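Hypothetical protein (Exiguobacterium sibiricum, PDB 2HKV) is of unknown function but belongs to the DinB superfamily of helical-bundle proteins and holds a nickel ion in a three-histidine site. Local coordinates at residues A47-L50 against A51-E55; V83-L86 against D87-W90; L118-A121 against A122-Y126; G39-V43 against Y44-V48. All coordinates share one frame; numbering follows the deposited sequence.

Overall arrangement
Contacts 1 and 3 are buried and face each other across the middle of the helical bundle: H49 of helix 43-61 and H124 of helix 114-138 bind the same nickel ion, and L50 and L53 pack on helix 114-138 beside the metal site. Contact 2, on helix 82-98, is only partly buried; it meets contact 1 through a salt bridge from R85 to E55 and a probable hydrogen bond between S89 and A51 O. Contact 4 shares A47 and V48 with contact 1 but lies further out, about 13 Å from the centre of the chain, where polar capping starts the helix that carries H49. Contacts 1 and 3 combine metal and apolar chemistry, while contacts 2 and 4 rest more on polar side chains.

Contact 1: residues A47-L50 against A51-E55; sequences AVHL and AVLLE. With NI (nickel (II) ion), chain B.
H49 and L53, one helical turn apart, meet where the chain grips its nickel ion. The ring binds the metal through NE2, with H49 NE2 2.0 Å from the nickel, and two waters together with H124 and H128 belong to the same coordination shell. Over one face of the imidazole comes a methyl of L53: CD2 stands 4.3 Å from the centroid of the H49 ring, a CH-pi contact displaced toward the rim. H49 sends its ring out with CG anti to the backbone N (chi1 179°), while L53 takes the rarer rotamer between N and the carbonyl carbon (chi1 69°).

Behind these side chains the helix 43-61 is regular at first, A51 N donating to A47 O at 3.0 Å and V52 N to V48 O at 3.1 Å. It then kinks. H49 O is shared by two weak donors, V52 N and L53 N, and a water bridges the next step, donating to L50 O at 2.8 Å and accepting from L54 N at 2.9 Å. A51 has a small side chain, suiting a position against L82 of helix 82-98, whereas L50 and L53 pack on helix 114-138. NE2 thus gives its lone pair to the nickel while the L53 methyl shields one ring face, and the two water ligands are consistent with exchangeable positions.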
loop_
_atom_site.group_PDB
_atom_site.type_symbol
_atom_site.label_atom_id
_atom_site.label_comp_id
_atom_site.label_asym_id
_atom_site.label_seq_id
_atom_site.Cartn_x
_atom_site.Cartn_y
_atom_site.Cartn_z
ATOM N N ALA A 47 -8.990 11.322 -4.327
ATOM C CA ALA A 47 -7.955 12.331 -4.265
ATOM C C ALA A 47 -7.936 13.138 -2.989
ATOM O O ALA A 47 -6.870 13.354 -2.446
ATOM C CB ALA A 47 -7.987 13.266 -5.505
ATOM N N VAL A 48 -9.090 13.594 -2.504
ATOM C CA VAL A 48 -9.129 14.340 -1.254
ATOM C C VAL A 48 -8.677 13.463 -0.047
ATOM O O VAL A 48 -7.967 13.942 0.844
ATOM C CB VAL A 48 -10.551 14.920 -0.977
ATOM C CG1 VAL A 48 -10.616 15.605 0.396
ATOM C CG2 VAL A 48 -10.971 15.886 -2.102
ATOM N N HIS A 49 -9.133 12.216 -0.008
ATOM C CA HIS A 49 -8.789 11.282 1.098
ATOM C C HIS A 49 -7.268 11.096 1.079
ATOM O O HIS A 49 -6.614 11.194 2.115
ATOM C CB HIS A 49 -9.572 9.968 0.914
ATOM C CG HIS A 49 -9.317 8.888 1.950
ATOM N ND1 HIS A 49 -9.456 9.087 3.297
ATOM C CD2 HIS A 49 -9.041 7.561 1.799
ATOM C CE1 HIS A 49 -9.254 7.943 3.940
ATOM N NE2 HIS A 49 -8.943 7.000 3.061
ATOM N N LEU A 50 -6.698 10.862 -0.108
ATOM C CA LEU A 50 -5.225 10.773 -0.253
ATOM C C LEU A 50 -4.475 12.046 0.234
ATOM O O LEU A 50 -3.435 11.979 0.932
ATOM C CB LEU A 50 -4.877 10.510 -1.704
ATOM C CG LEU A 50 -4.784 9.081 -2.214
ATOM C CD1 LEU A 50 -4.904 9.089 -3.787
ATOM C CD2 LEU A 50 -3.469 8.416 -1.711
ATOM N N ALA A 51 -5.010 13.196 -0.140
ATOM C CA ALA A 51 -4.421 14.483 0.219
ATOM C C ALA A 51 -4.350 14.691 1.741
ATOM O O ALA A 51 -3.406 15.320 2.220
ATOM C CB ALA A 51 -5.220 15.645 -0.434
ATOM N N VAL A 52 -5.350 14.206 2.494
ATOM C CA VAL A 52 -5.410 14.450 3.937
ATOM C C VAL A 52 -4.980 13.266 4.814
ATOM O O VAL A 52 -4.689 13.456 6.014
ATOM C CB VAL A 52 -6.804 14.924 4.405
ATOM C CG1 VAL A 52 -7.286 16.089 3.576
ATOM C CG2 VAL A 52 -7.799 13.764 4.343
ATOM N N LEU A 53 -4.863 12.058 4.271
ATOM C CA LEU A 53 -4.819 10.946 5.196
ATOM C C LEU A 53 -3.545 10.865 6.060
ATOM O O LEU A 53 -3.569 10.267 7.148
ATOM C CB LEU A 53 -5.116 9.610 4.505
ATOM C CG LEU A 53 -4.136 8.987 3.503
ATOM C CD1 LEU A 53 -2.836 8.300 4.141
ATOM C CD2 LEU A 53 -4.951 7.945 2.692
ATOM N N LEU A 54 -2.420 11.388 5.565
ATOM C CA LEU A 54 -1.170 11.253 6.343
ATOM C C LEU A 54 -1.307 12.030 7.641
ATOM O O LEU A 54 -0.758 11.615 8.654
ATOM C CB LEU A 54 0.066 11.692 5.561
ATOM C CG LEU A 54 0.588 10.810 4.425
ATOM C CD1 LEU A 54 1.805 11.504 3.781
ATOM C CD2 LEU A 54 0.953 9.404 4.921
ATOM N N GLU A 55 -2.072 13.122 7.627
ATOM C CA GLU A 55 -2.299 13.932 8.839
ATOM C C GLU A 55 -3.462 13.364 9.640
ATOM O O GLU A 55 -3.362 13.203 10.853
ATOM C CB GLU A 55 -2.500 15.390 8.432
ATOM C CG GLU A 55 -2.923 16.320 9.513
ATOM C CD GLU A 55 -2.913 17.785 9.103
ATOM O OE1 GLU A 55 -2.387 18.145 8.016
ATOM O OE2 GLU A 55 -3.453 18.602 9.889
HETATM NI NI NI B . -8.811 5.053 3.483
HETATM O O HOH W 1 -1.803 12.669 3.060
HETATM O O HOH W 2 -10.928 4.737 2.779
HETATM O O HOH W 3 -9.693 5.214 5.355
#

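Contact 2: residues V83-L86 against D87-W90; sequences VDRL and DQSW
R85 and Q88 stack their flat ends on the flank of helix 82-98 that faces helix 43-61. The amide of Q88 lies over one face of the R85 guanidinium, their planes 17° apart, and Q88 NE2 sits 3.4 Å from R85 CZ, above the centre of the group. Since both groups are donors at this point, the stack is one of flat surfaces and not of a hydrogen bond. The arginine gets there by a bend at chi2 (48°), which folds the chain along the helix toward the following turn; Q88 runs out extended. R85 NH1 also comes within 2.9 Å of S89 OG, but at an angle too poor for a hydrogen bond. The stronger partners lie elsewhere: R85 NH1 forms a salt bridge with E55, and S89 OG bonds to A51 O.

The tighter side is the helix backbone and its inward residues. S89 N donates to R85 O at 3.0 Å and W90 N to L86 O at 2.8 Å, continuing the pattern set by D87 N and V83 O. L86 is buried, and the small S89 lets helix 43-61 come close. By contrast D84 and Q88 are exposed, polar side chains suited to solvent, with Q88 also lying against E55. D87 lies alongside V83, with V83 CG1 4.0 Å from D87 OD1, and its carboxylate turns to R21 in a salt bridge.

The helix is thus held on two flanks: R85, Q88 and S89 face helix 43-61, while V83, D87 and W90 face helix 4-26, W90 packing on D10, V13 and V17.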
loop_
_atom_site.group_PDB
_atom_site.type_symbol
_atom_site.label_atom_id
_atom_site.label_comp_id
_atom_site.label_asym_id
_atom_site.label_seq_id
_atom_site.Cartn_x
_atom_site.Cartn_y
_atom_site.Cartn_z
ATOM N N VAL A 83 -2.969 19.487 -4.397
ATOM C CA VAL A 83 -1.525 19.288 -4.242
ATOM C C VAL A 83 -1.034 20.018 -3.005
ATOM O O VAL A 83 -0.267 19.461 -2.216
ATOM C CB VAL A 83 -0.717 19.696 -5.486
ATOM C CG1 VAL A 83 0.793 19.684 -5.168
ATOM C CG2 VAL A 83 -1.030 18.754 -6.625
ATOM N N ASP A 84 -1.457 21.266 -2.841
ATOM C CA ASP A 84 -1.077 22.069 -1.682
ATOM C C ASP A 84 -1.427 21.343 -0.408
ATOM O O ASP A 84 -0.659 21.369 0.547
ATOM C CB ASP A 84 -1.786 23.422 -1.685
ATOM C CG ASP A 84 -1.196 24.405 -2.696
ATOM O OD1 ASP A 84 -0.121 24.099 -3.286
ATOM O OD2 ASP A 84 -1.806 25.492 -2.892
ATOM N N ARG A 85 -2.588 20.691 -0.409
ATOM C CA ARG A 85 -3.065 19.945 0.749
ATOM C C ARG A 85 -2.260 18.692 1.048
ATOM O O ARG A 85 -1.912 18.448 2.178
ATOM C CB ARG A 85 -4.573 19.597 0.594
ATOM C CG ARG A 85 -5.230 19.129 1.893
ATOM C CD ARG A 85 -4.846 20.111 2.990
ATOM N NE ARG A 85 -5.445 19.868 4.282
ATOM C CZ ARG A 85 -4.870 19.224 5.293
ATOM N NH1 ARG A 85 -3.615 18.719 5.214
ATOM N NH2 ARG A 85 -5.585 19.088 6.418
ATOM N N LEU A 86 -1.971 17.905 0.027
ATOM C CA LEU A 86 -1.057 16.777 0.140
ATOM C C LEU A 86 0.319 17.210 0.755
ATOM O O LEU A 86 0.907 16.543 1.655
ATOM C CB LEU A 86 -0.883 16.166 -1.256
ATOM C CG LEU A 86 0.094 14.990 -1.438
ATOM C CD1 LEU A 86 -0.225 13.823 -0.476
ATOM C CD2 LEU A 86 0.061 14.571 -2.929
ATOM N N ASP A 87 0.838 18.325 0.271
ATOM C CA ASP A 87 2.115 18.824 0.736
ATOM C C ASP A 87 2.095 19.153 2.221
ATOM O O ASP A 87 3.067 18.888 2.955
ATOM C CB ASP A 87 2.531 20.062 -0.069
ATOM C CG ASP A 87 2.940 19.737 -1.531
ATOM O OD1 ASP A 87 2.859 18.565 -1.967
ATOM O OD2 ASP A 87 3.342 20.680 -2.264
ATOM N N GLN A 88 1.008 19.784 2.644
ATOM C CA GLN A 88 0.782 20.087 4.041
ATOM C C GLN A 88 0.726 18.840 4.906
ATOM O O GLN A 88 1.348 18.790 5.967
ATOM C CB GLN A 88 -0.527 20.836 4.154
ATOM C CG GLN A 88 -0.949 21.206 5.529
ATOM C CD GLN A 88 -2.220 22.089 5.514
ATOM O OE1 GLN A 88 -2.420 22.932 4.607
ATOM N NE2 GLN A 88 -3.088 21.882 6.511
ATOM N N SER A 89 -0.023 17.826 4.445
ATOM C CA SER A 89 -0.106 16.532 5.137
ATOM C C SER A 89 1.265 15.845 5.223
ATOM O O SER A 89 1.631 15.299 6.247
ATOM C CB SER A 89 -1.129 15.609 4.448
ATOM O OG SER A 89 -2.388 16.252 4.436
ATOM N N TRP A 90 2.016 15.902 4.142
ATOM C CA TRP A 90 3.352 15.280 4.101
ATOM C C TRP A 90 4.297 15.979 5.107
ATOM O O TRP A 90 5.108 15.336 5.761
ATOM C CB TRP A 90 3.866 15.329 2.658
ATOM C CG TRP A 90 5.252 14.999 2.412
ATOM C CD1 TRP A 90 6.080 15.708 1.618
ATOM C CD2 TRP A 90 6.009 13.874 2.887
ATOM N NE1 TRP A 90 7.305 15.123 1.564
ATOM C CE2 TRP A 90 7.301 14.001 2.349
ATOM C CE3 TRP A 90 5.742 12.790 3.740
ATOM C CZ2 TRP A 90 8.321 13.086 2.610
ATOM C CZ3 TRP A 90 6.774 11.868 4.002
ATOM C CH2 TRP A 90 8.050 12.043 3.441
#

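Contact 3: residues L118-A121 against A122-Y126; sequences LLEA and AVHLY. With NI (nickel (II) ion), chain B.
E120 and H124 lie side by side on helix 114-138, pointing the same way from successive turns. Their polar ends come near without bonding: E120 OE2 is 3.9 Å from H124 ND1, with the carboxylate and ring planes 53° apart. The ND1 hydrogen bond of H124 goes instead to D57, a second-shell acid that fixes the rotation of the imidazole and leaves NE2 for the nickel. A bend at chi2 (-74°) carries the glutamate end toward the histidine, and E120 OE1 also lies close to D57 OD2.

Metal coordination is by H124 NE2, 2.1 Å from the nickel, reached with H124 CG anti to the backbone N (chi1 -170°). With H49 and H128 this completes the three histidines of the site, set on two helices of the DinB-type bundle; H124 and H128, four residues apart on this helix, present their rings to the same ion.

The apolar contact runs on a neighbouring flank of the helix, where L119 CD1 touches V123 CG1 at 4.0 Å. Apolar L119 and V123 suit the subunit interface, where they are buried against L119 and Y126 of the second subunit. A121 and A122 are small enough to sit buried against Y93 and V13, while L118 packs on L58, and L125 on L50 and L53, of helix 43-61.

Backbone bonds are short and fairly straight, V123 N to L119 O at 3.0 Å and H124 N to E120 O at 2.9 Å, except that A122 N to L118 O is weak at 3.3 Å.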
loop_
_atom_site.group_PDB
_atom_site.type_symbol
_atom_site.label_atom_id
_atom_site.label_comp_id
_atom_site.label_asym_id
_atom_site.label_seq_id
_atom_site.Cartn_x
_atom_site.Cartn_y
_atom_site.Cartn_z
ATOM N N LEU A 118 2.826 5.255 12.331
ATOM C CA LEU A 118 3.580 5.770 11.211
ATOM C C LEU A 118 3.621 4.788 10.034
ATOM O O LEU A 118 3.478 5.189 8.874
ATOM C CB LEU A 118 4.962 6.148 11.679
ATOM C CG LEU A 118 5.113 7.381 12.559
ATOM C CD1 LEU A 118 6.465 7.484 13.315
ATOM C CD2 LEU A 118 4.747 8.679 11.827
ATOM N N LEU A 119 3.765 3.503 10.331
ATOM C CA LEU A 119 3.665 2.501 9.261
ATOM C C LEU A 119 2.224 2.386 8.720
ATOM O O LEU A 119 2.027 2.239 7.488
ATOM C CB LEU A 119 4.175 1.132 9.720
ATOM C CG LEU A 119 4.020 -0.066 8.759
ATOM C CD1 LEU A 119 4.686 0.211 7.404
ATOM C CD2 LEU A 119 4.605 -1.314 9.450
ATOM N N GLU A 120 1.200 2.463 9.586
ATOM C CA GLU A 120 -0.181 2.349 9.143
ATOM C C GLU A 120 -0.510 3.431 8.141
ATOM O O GLU A 120 -1.171 3.162 7.147
ATOM C CB GLU A 120 -1.133 2.419 10.338
ATOM C CG GLU A 120 -2.627 2.157 10.049
ATOM C CD GLU A 120 -3.331 3.317 9.322
ATOM O OE1 GLU A 120 -2.918 4.476 9.526
ATOM O OE2 GLU A 120 -4.304 3.103 8.560
ATOM N N ALA A 121 0.001 4.636 8.343
ATOM C CA ALA A 121 -0.390 5.743 7.491
ATOM C C ALA A 121 0.314 5.489 6.154
ATOM O O ALA A 121 -0.249 5.785 5.111
ATOM C CB ALA A 121 0.048 7.059 8.097
ATOM N N ALA A 122 1.544 4.976 6.186
ATOM C CA ALA A 122 2.286 4.631 4.961
ATOM C C ALA A 122 1.521 3.619 4.046
ATOM O O ALA A 122 1.287 3.856 2.851
ATOM C CB ALA A 122 3.723 4.112 5.290
ATOM N N VAL A 123 1.135 2.489 4.611
ATOM C CA VAL A 123 0.423 1.480 3.847
ATOM C C VAL A 123 -0.963 1.943 3.449
ATOM O O VAL A 123 -1.448 1.560 2.402
ATOM C CB VAL A 123 0.373 0.077 4.571
ATOM C CG1 VAL A 123 1.795 -0.444 4.775
ATOM C CG2 VAL A 123 -0.381 0.107 5.900
ATOM N N HIS A 124 -1.614 2.777 4.264
ATOM C CA HIS A 124 -2.878 3.400 3.857
ATOM C C HIS A 124 -2.727 4.322 2.625
ATOM O O HIS A 124 -3.501 4.252 1.657
ATOM C CB HIS A 124 -3.445 4.134 5.095
ATOM C CG HIS A 124 -4.823 4.619 4.931
ATOM N ND1 HIS A 124 -5.370 5.548 5.774
ATOM C CD2 HIS A 124 -5.769 4.318 4.021
ATOM C CE1 HIS A 124 -6.600 5.799 5.393
ATOM N NE2 HIS A 124 -6.856 5.050 4.344
ATOM N N LEU A 125 -1.631 5.056 2.581
ATOM C CA LEU A 125 -1.287 5.862 1.426
ATOM C C LEU A 125 -1.105 5.033 0.129
ATOM O O LEU A 125 -1.716 5.352 -0.927
ATOM C CB LEU A 125 -0.035 6.728 1.689
ATOM C CG LEU A 125 0.320 7.714 0.566
ATOM C CD1 LEU A 125 -0.598 8.928 0.585
ATOM C CD2 LEU A 125 1.828 8.127 0.702
ATOM N N TYR A 126 -0.367 3.959 0.210
ATOM C CA TYR A 126 -0.124 3.068 -0.930
ATOM C C TYR A 126 -1.396 2.350 -1.327
ATOM O O TYR A 126 -1.632 2.168 -2.502
ATOM C CB TYR A 126 1.038 2.093 -0.620
ATOM C CG TYR A 126 2.404 2.702 -0.946
ATOM C CD1 TYR A 126 3.048 3.540 -0.013
ATOM C CD2 TYR A 126 3.060 2.396 -2.112
ATOM C CE1 TYR A 126 4.255 4.146 -0.278
ATOM C CE2 TYR A 126 4.292 2.955 -2.392
ATOM C CZ TYR A 126 4.914 3.783 -1.452
ATOM O OH TYR A 126 6.138 4.324 -1.752
HETATM NI NI NI B . -8.811 5.053 3.483
HETATM O O HOH W 2 -10.928 4.737 2.779
HETATM O O HOH W 3 -9.693 5.214 5.355
#

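Contact 4: residues G39-V43 against Y44-V48; sequences GKRSV and YEVAV
A capping box opens helix 43-61, with S42 at the N-cap and E45 as its partner three residues on. The serine hydroxyl takes the place of a missing turn: E45 N donates to S42 OG at 3.1 Å, and in return S42 N donates to E45 OE1 at 3.1 Å. To reach the amide, OG lies between its own N and carbonyl carbon (chi1 73°), and a short hydroxyl serves well because it can fold back on the first turn. The carboxylate is met from above its plane, 49° out of it, and the other oxygen, E45 OE2, makes a salt bridge with R35, so that one acid ties the cap to the preceding loop.

The helix then runs on through V46 N to S42 O at 2.9 Å and A47 N to V43 O. Its side chains divide by environment: V43 and V46, apolar valines, suit a buried face against Y135 of helix 114-138, while Y44 sends its hydroxyl to V77 O.

R41, just ahead of the cap, lays its aliphatic part along the first turn, with R41 CB 3.7 Å from V46 CG2. Its charged end stays apart from the E45 carboxylate and lies near the metal site, against H49. A water in the guanidinium plane accepts from R41 NE at 2.9 Å and donates to E45 O at 3.3 Å.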
loop_
_atom_site.group_PDB
_atom_site.type_symbol
_atom_site.label_atom_id
_atom_site.label_comp_id
_atom_site.label_asym_id
_atom_site.label_seq_id
_atom_site.Cartn_x
_atom_site.Cartn_y
_atom_site.Cartn_z
ATOM N N GLY A 39 -20.477 2.191 -6.878
ATOM C CA GLY A 39 -20.521 1.928 -5.443
ATOM C C GLY A 39 -19.437 2.588 -4.616
ATOM O O GLY A 39 -19.566 2.700 -3.390
ATOM N N LYS A 40 -18.363 3.026 -5.263
ATOM C CA LYS A 40 -17.211 3.534 -4.542
ATOM C C LYS A 40 -16.970 5.028 -4.754
ATOM O O LYS A 40 -17.669 5.663 -5.537
ATOM C CB LYS A 40 -15.979 2.701 -4.920
ATOM C CG LYS A 40 -16.174 1.191 -4.686
ATOM C CD LYS A 40 -16.698 0.898 -3.260
ATOM C CE LYS A 40 -16.318 -0.489 -2.743
ATOM N NZ LYS A 40 -17.116 -0.893 -1.542
ATOM N N ARG A 41 -15.984 5.568 -4.035
ATOM C CA ARG A 41 -15.629 6.985 -4.086
ATOM C C ARG A 41 -15.417 7.431 -5.551
ATOM O O ARG A 41 -14.967 6.658 -6.389
ATOM C CB ARG A 41 -14.365 7.235 -3.294
ATOM C CG ARG A 41 -14.497 7.526 -1.802
ATOM C CD ARG A 41 -13.179 7.401 -1.153
ATOM N NE ARG A 41 -13.130 8.032 0.158
ATOM C CZ ARG A 41 -13.084 7.346 1.295
ATOM N NH1 ARG A 41 -13.034 6.020 1.274
ATOM N NH2 ARG A 41 -13.087 7.978 2.465
ATOM N N SER A 42 -15.761 8.673 -5.849
ATOM C CA SER A 42 -15.383 9.275 -7.113
ATOM C C SER A 42 -13.854 9.561 -7.171
ATOM O O SER A 42 -13.172 9.435 -6.168
ATOM C CB SER A 42 -16.148 10.574 -7.325
ATOM O OG SER A 42 -15.644 11.575 -6.460
ATOM N N VAL A 43 -13.324 9.902 -8.362
ATOM C CA VAL A 43 -11.949 10.320 -8.526
ATOM C C VAL A 43 -11.611 11.440 -7.556
ATOM O O VAL A 43 -10.583 11.399 -6.851
ATOM C CB VAL A 43 -11.702 10.853 -9.980
ATOM C CG1 VAL A 43 -10.383 11.511 -10.080
ATOM C CG2 VAL A 43 -11.809 9.742 -10.973
ATOM N N TYR A 44 -12.482 12.455 -7.502
ATOM C CA TYR A 44 -12.173 13.583 -6.650
ATOM C C TYR A 44 -12.174 13.133 -5.180
ATOM O O TYR A 44 -11.332 13.558 -4.414
ATOM C CB TYR A 44 -13.153 14.734 -6.863
ATOM C CG TYR A 44 -13.146 15.784 -5.773
ATOM C CD1 TYR A 44 -12.147 16.727 -5.687
ATOM C CD2 TYR A 44 -14.174 15.831 -4.829
ATOM C CE1 TYR A 44 -12.151 17.682 -4.694
ATOM C CE2 TYR A 44 -14.199 16.784 -3.832
ATOM C CZ TYR A 44 -13.197 17.715 -3.768
ATOM O OH TYR A 44 -13.240 18.671 -2.770
ATOM N N GLU A 45 -13.129 12.306 -4.790
ATOM C CA GLU A 45 -13.208 11.881 -3.391
ATOM C C GLU A 45 -12.009 11.000 -2.952
ATOM O O GLU A 45 -11.534 11.135 -1.843
ATOM C CB GLU A 45 -14.534 11.168 -3.112
ATOM C CG GLU A 45 -15.765 12.068 -3.153
ATOM C CD GLU A 45 -17.094 11.277 -3.212
ATOM O OE1 GLU A 45 -17.092 10.033 -3.345
ATOM O OE2 GLU A 45 -18.182 11.919 -3.164
ATOM N N VAL A 46 -11.518 10.129 -3.843
ATOM C CA VAL A 46 -10.263 9.399 -3.598
ATOM C C VAL A 46 -9.109 10.359 -3.405
ATOM O O VAL A 46 -8.318 10.218 -2.477
ATOM C CB VAL A 46 -9.934 8.418 -4.706
ATOM C CG1 VAL A 46 -8.680 7.568 -4.335
ATOM C CG2 VAL A 46 -11.061 7.435 -4.863
ATOM N N ALA A 47 -8.990 11.322 -4.327
ATOM C CA ALA A 47 -7.955 12.331 -4.265
ATOM C C ALA A 47 -7.936 13.138 -2.989
ATOM O O ALA A 47 -6.870 13.354 -2.446
ATOM C CB ALA A 47 -7.987 13.266 -5.505
ATOM N N VAL A 48 -9.090 13.594 -2.504
ATOM C CA VAL A 48 -9.129 14.340 -1.254
ATOM C C VAL A 48 -8.677 13.463 -0.047
ATOM O O VAL A 48 -7.967 13.942 0.844
ATOM C CB VAL A 48 -10.551 14.920 -0.977
ATOM C CG1 VAL A 48 -10.616 15.605 0.396
ATOM C CG2 VAL A 48 -10.971 15.886 -2.102
HETATM O O HOH W 4 -13.520 10.882 0.763
#